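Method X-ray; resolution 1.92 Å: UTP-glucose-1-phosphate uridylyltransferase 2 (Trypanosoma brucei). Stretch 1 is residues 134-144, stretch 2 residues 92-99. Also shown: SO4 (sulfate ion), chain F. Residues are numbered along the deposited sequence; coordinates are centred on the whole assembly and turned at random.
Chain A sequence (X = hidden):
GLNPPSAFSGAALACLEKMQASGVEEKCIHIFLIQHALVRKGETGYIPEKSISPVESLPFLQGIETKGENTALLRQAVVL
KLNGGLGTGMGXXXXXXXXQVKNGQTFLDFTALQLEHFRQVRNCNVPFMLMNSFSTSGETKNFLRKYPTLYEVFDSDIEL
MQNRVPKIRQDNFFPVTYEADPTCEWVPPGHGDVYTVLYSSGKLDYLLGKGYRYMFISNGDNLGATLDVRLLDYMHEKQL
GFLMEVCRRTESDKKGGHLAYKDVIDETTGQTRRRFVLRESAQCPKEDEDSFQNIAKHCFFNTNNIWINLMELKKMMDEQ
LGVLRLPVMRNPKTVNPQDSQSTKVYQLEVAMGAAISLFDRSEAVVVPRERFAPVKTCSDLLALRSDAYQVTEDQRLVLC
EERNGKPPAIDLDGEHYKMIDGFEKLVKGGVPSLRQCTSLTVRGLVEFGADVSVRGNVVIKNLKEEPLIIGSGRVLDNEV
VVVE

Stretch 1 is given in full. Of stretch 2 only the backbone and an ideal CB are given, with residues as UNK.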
# COMPACT_ATOMS: atom_id res chain seq x y z
N PHE A 134 5.47 -4.41 14.57
CA PHE A 134 6.59 -5.01 15.30
C PHE A 134 7.84 -5.16 14.40
O PHE A 134 8.97 -5.07 14.88
CB PHE A 134 6.18 -6.36 15.96
CG PHE A 134 5.88 -7.49 14.97
CD1 PHE A 134 6.81 -8.51 14.73
CD2 PHE A 134 4.65 -7.54 14.29
CE1 PHE A 134 6.53 -9.53 13.81
CE2 PHE A 134 4.36 -8.57 13.38
CZ PHE A 134 5.31 -9.56 13.14
N SER A 135 7.61 -5.36 13.09
CA SER A 135 8.66 -5.64 12.10
C SER A 135 9.37 -4.39 11.54
O SER A 135 10.47 -4.47 10.99
CB SER A 135 8.06 -6.41 10.92
OG SER A 135 7.66 -7.72 11.27
N THR A 136 8.72 -3.24 11.69
CA THR A 136 9.22 -2.02 11.07
C THR A 136 9.62 -0.92 12.06
O THR A 136 10.38 -0.03 11.70
CB THR A 136 8.21 -1.42 10.05
OG1 THR A 136 7.12 -0.84 10.74
CG2 THR A 136 7.71 -2.44 9.06
N SER A 137 9.11 -0.98 13.29
CA SER A 137 9.28 0.10 14.26
C SER A 137 10.73 0.49 14.59
O SER A 137 11.10 1.67 14.50
CB SER A 137 8.54 -0.24 15.56
OG SER A 137 8.84 0.72 16.56
N GLY A 138 11.53 -0.51 15.01
CA GLY A 138 12.93 -0.30 15.42
C GLY A 138 13.87 0.24 14.34
O GLY A 138 14.65 1.18 14.58
N GLU A 139 13.84 -0.40 13.17
CA GLU A 139 14.59 0.07 12.00
C GLU A 139 14.21 1.47 11.53
O GLU A 139 15.08 2.25 11.12
CB GLU A 139 14.42 -0.90 10.81
CG GLU A 139 15.34 -2.08 10.87
CD GLU A 139 15.56 -2.69 9.52
OE1 GLU A 139 15.35 -3.92 9.40
OE2 GLU A 139 15.93 -1.95 8.57
N THR A 140 12.90 1.76 11.54
CA THR A 140 12.37 3.07 11.21
C THR A 140 12.84 4.12 12.21
O THR A 140 13.32 5.20 11.82
CB THR A 140 10.79 3.08 11.14
OG1 THR A 140 10.35 2.18 10.13
CG2 THR A 140 10.27 4.43 10.78
N LYS A 141 12.71 3.80 13.51
CA LYS A 141 13.16 4.72 14.55
C LYS A 141 14.64 5.05 14.37
O LYS A 141 15.01 6.22 14.37
CB LYS A 141 12.91 4.17 15.96
CG LYS A 141 13.23 5.20 17.05
CD LYS A 141 12.81 4.76 18.45
CE LYS A 141 13.21 5.81 19.42
NZ LYS A 141 12.42 5.70 20.67
N ASN A 142 15.47 4.02 14.16
CA ASN A 142 16.92 4.26 14.07
C ASN A 142 17.28 5.04 12.82
O ASN A 142 18.15 5.93 12.88
CB ASN A 142 17.75 2.99 14.21
CG ASN A 142 19.12 3.27 14.86
OD1 ASN A 142 19.21 3.53 16.08
ND2 ASN A 142 20.19 3.24 14.05
N PHE A 143 16.61 4.72 11.70
CA PHE A 143 16.76 5.52 10.47
C PHE A 143 16.49 7.01 10.68
O PHE A 143 17.22 7.88 10.18
CB PHE A 143 15.90 5.01 9.31
CG PHE A 143 16.11 5.81 8.03
CD1 PHE A 143 17.08 5.42 7.12
CD2 PHE A 143 15.37 6.96 7.76
CE1 PHE A 143 17.31 6.15 5.96
CE2 PHE A 143 15.61 7.71 6.61
CZ PHE A 143 16.59 7.30 5.71
N LEU A 144 15.42 7.31 11.40
CA LEU A 144 15.03 8.71 11.61
C LEU A 144 15.97 9.54 12.50
O LEU A 144 15.71 10.72 12.70
CB LEU A 144 13.56 8.84 12.04
CG LEU A 144 12.52 8.44 10.97
CD1 LEU A 144 11.08 8.39 11.53
CD2 LEU A 144 12.60 9.33 9.70
N UNK A 92 11.44 -9.07 1.54
CA UNK A 92 11.97 -8.28 2.65
C UNK A 92 11.48 -8.81 3.99
O UNK A 92 10.41 -9.43 4.08
CB UNK A 92 11.58 -6.81 2.49
N UNK A 93 12.25 -8.59 5.04
CA UNK A 93 11.71 -8.91 6.37
C UNK A 93 11.61 -7.68 7.27
O UNK A 93 12.09 -7.66 8.41
CB UNK A 93 12.58 -9.97 7.05
N UNK A 94 11.00 -6.63 6.73
CA UNK A 94 11.02 -5.34 7.39
C UNK A 94 10.56 -4.24 6.45
O UNK A 94 9.98 -4.54 5.41
CB UNK A 94 12.42 -5.03 7.92
N UNK A 95 10.82 -2.98 6.83
CA UNK A 95 10.22 -1.83 6.15
C UNK A 95 10.74 -1.56 4.73
O UNK A 95 11.91 -1.21 4.54
CB UNK A 95 10.45 -0.58 7.00
N UNK A 96 9.84 -1.70 3.74
CA UNK A 96 10.13 -1.32 2.35
C UNK A 96 10.48 0.17 2.21
O UNK A 96 11.15 0.54 1.29
CB UNK A 96 8.93 -1.65 1.46
N UNK A 97 10.03 1.00 3.14
CA UNK A 97 10.34 2.44 3.10
C UNK A 97 11.85 2.75 3.23
O UNK A 97 12.29 3.84 2.85
CB UNK A 97 9.58 3.15 4.22
N UNK A 98 12.63 1.82 3.78
CA UNK A 98 14.07 1.98 3.95
C UNK A 98 14.81 1.56 2.68
O UNK A 98 16.05 1.58 2.61
CB UNK A 98 14.56 1.16 5.15
N UNK A 99 14.04 1.18 1.66
CA UNK A 99 14.62 0.92 0.34
C UNK A 99 15.12 2.21 -0.36
O UNK A 99 14.44 3.23 -0.32
CB UNK A 99 13.58 0.22 -0.54
S SO4 F . 14.29 -5.02 4.80
O1 SO4 F . 14.82 -6.38 4.67
O2 SO4 F . 14.92 -4.11 3.82
O3 SO4 F . 12.87 -4.99 4.51
O4 SO4 F . 14.52 -4.52 6.16

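Position 92 lies out of reach of stretch 1. Its ideal CB has nothing of that stretch within 5.5 Å, and extended backbone angles (-102°/153°) suit almost any residue. The deposited residue is Leu92, whose CB lies 3.0 Å from O3 of a sulfate ion, probably from the crystallisation liquor.

At position 93 the CA-to-CB bond points sideways, and no atom of stretch 1 comes near the ideal CB. A side chain long enough to turn back could approach the hydroxyl of Ser135, so a polar residue would be suitable, although many others would fit. The residue is Asn93. The end of its side chain comes nearer to stretch 1 than its CB bond suggests, and a water joins the two: it lies 2.9 Å from Ser135 OG and donates a weak hydrogen bond of 3.2 Å to Asn93 OD1. The backbone Asn93 N makes a weak hydrogen bond of 3.4 Å to sulfate O1.

Position 94 is more restrictive. Its phi/psi of 166°/-165° is readily reached by glycine and is unfavourable for residues with a CB. Stretch 1 itself would tolerate an ideal CB, at 3.5 Å from Glu139 OE1 and 3.7 Å from Ser135 O; the tight contact in this crystal would be with sulfate O4, 2.8 Å from that CB. On its backbone angles glycine is the clear expectation, and Gly94 is found; its CA packs 3.7 Å from Ser135 O.

Position 95 directs its CB toward stretch 1, where the ideal atom lies 3.9 Å from Thr136 CB and 4.2 Å from Thr140 OG1. A compact, largely apolar side chain would suit this shallow site: alanine, valine or proline, the last being compatible with a phi of -71°. Pro95 occupies it. Its CB meets Thr136 CB at 3.8 Å, and its CG reaches Glu139 CB at 4.0 Å, so the ring rests against Thr136 and Glu139. Thr140 OG1, which donates to Thr136 O at 2.7 Å, lies 4.2 Å from Pro95 CB, a packing contact with a carbon.

Position 96 opens the 3-10 segment and points away, leaving stretch 1 to impose no choice. Lys96 is hydrogen-bonded through NZ elsewhere in the structure.

Position 97 points toward stretch 1 but remains beyond 5.5 Å at its ideal CB, so small or medium residues are all plausible. Ser97 OG comes no closer than 4.7 Å, to Thr140 OG1, and is hydrogen-bonded elsewhere in the structure.

Position 98 faces the helix, with Phe143 CD1 5.3 Å and Glu139 OE2 4.8 Å from its ideal CB. The aromatic ring invites an apolar side chain such as leucine, isoleucine or methionine, while the carboxylate could also attract a basic one. Leu98 takes the apolar option and buries the largest area in stretch 2. Its CD2 packs obliquely against Phe143 CG at 3.6 Å, and CD1 sits 3.4 Å from Glu139 OE2 and 4.2 Å from Thr140 N.

Position 99 is again out of reach and permissive. Leu99 makes no contact with stretch 1; its CD1 lies 3.9 Å from sulfate O2.

Stretch 2 (92-99) LNGPKSLL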
# COMPACT_ATOMS: atom_id res chain seq x y z
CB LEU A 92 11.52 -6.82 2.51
CG LEU A 92 11.77 -6.10 1.19
CD1 LEU A 92 11.31 -4.67 1.29
CD2 LEU A 92 13.22 -6.17 0.77
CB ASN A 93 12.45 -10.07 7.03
CG ASN A 93 11.66 -10.69 8.18
OD1 ASN A 93 10.43 -10.82 8.11
ND2 ASN A 93 12.37 -11.06 9.26
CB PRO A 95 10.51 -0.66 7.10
CG PRO A 95 11.72 -1.07 7.88
CD PRO A 95 11.72 -2.57 7.93
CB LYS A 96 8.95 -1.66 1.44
CG LYS A 96 9.16 -1.40 -0.04
CD LYS A 96 7.83 -1.47 -0.76
CE LYS A 96 7.36 -2.92 -0.89
NZ LYS A 96 5.89 -3.04 -1.13
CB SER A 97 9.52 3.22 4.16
OG SER A 97 9.94 2.93 5.50
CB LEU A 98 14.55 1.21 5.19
CG LEU A 98 13.93 1.72 6.50
CD1 LEU A 98 14.54 1.01 7.70
CD2 LEU A 98 14.08 3.23 6.63
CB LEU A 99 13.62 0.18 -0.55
CG LEU A 99 13.80 -1.33 -0.73
CD1 LEU A 99 13.96 -2.06 0.60
CD2 LEU A 99 12.60 -1.88 -1.53
O HOH W 1 10.06 -9.30 10.93
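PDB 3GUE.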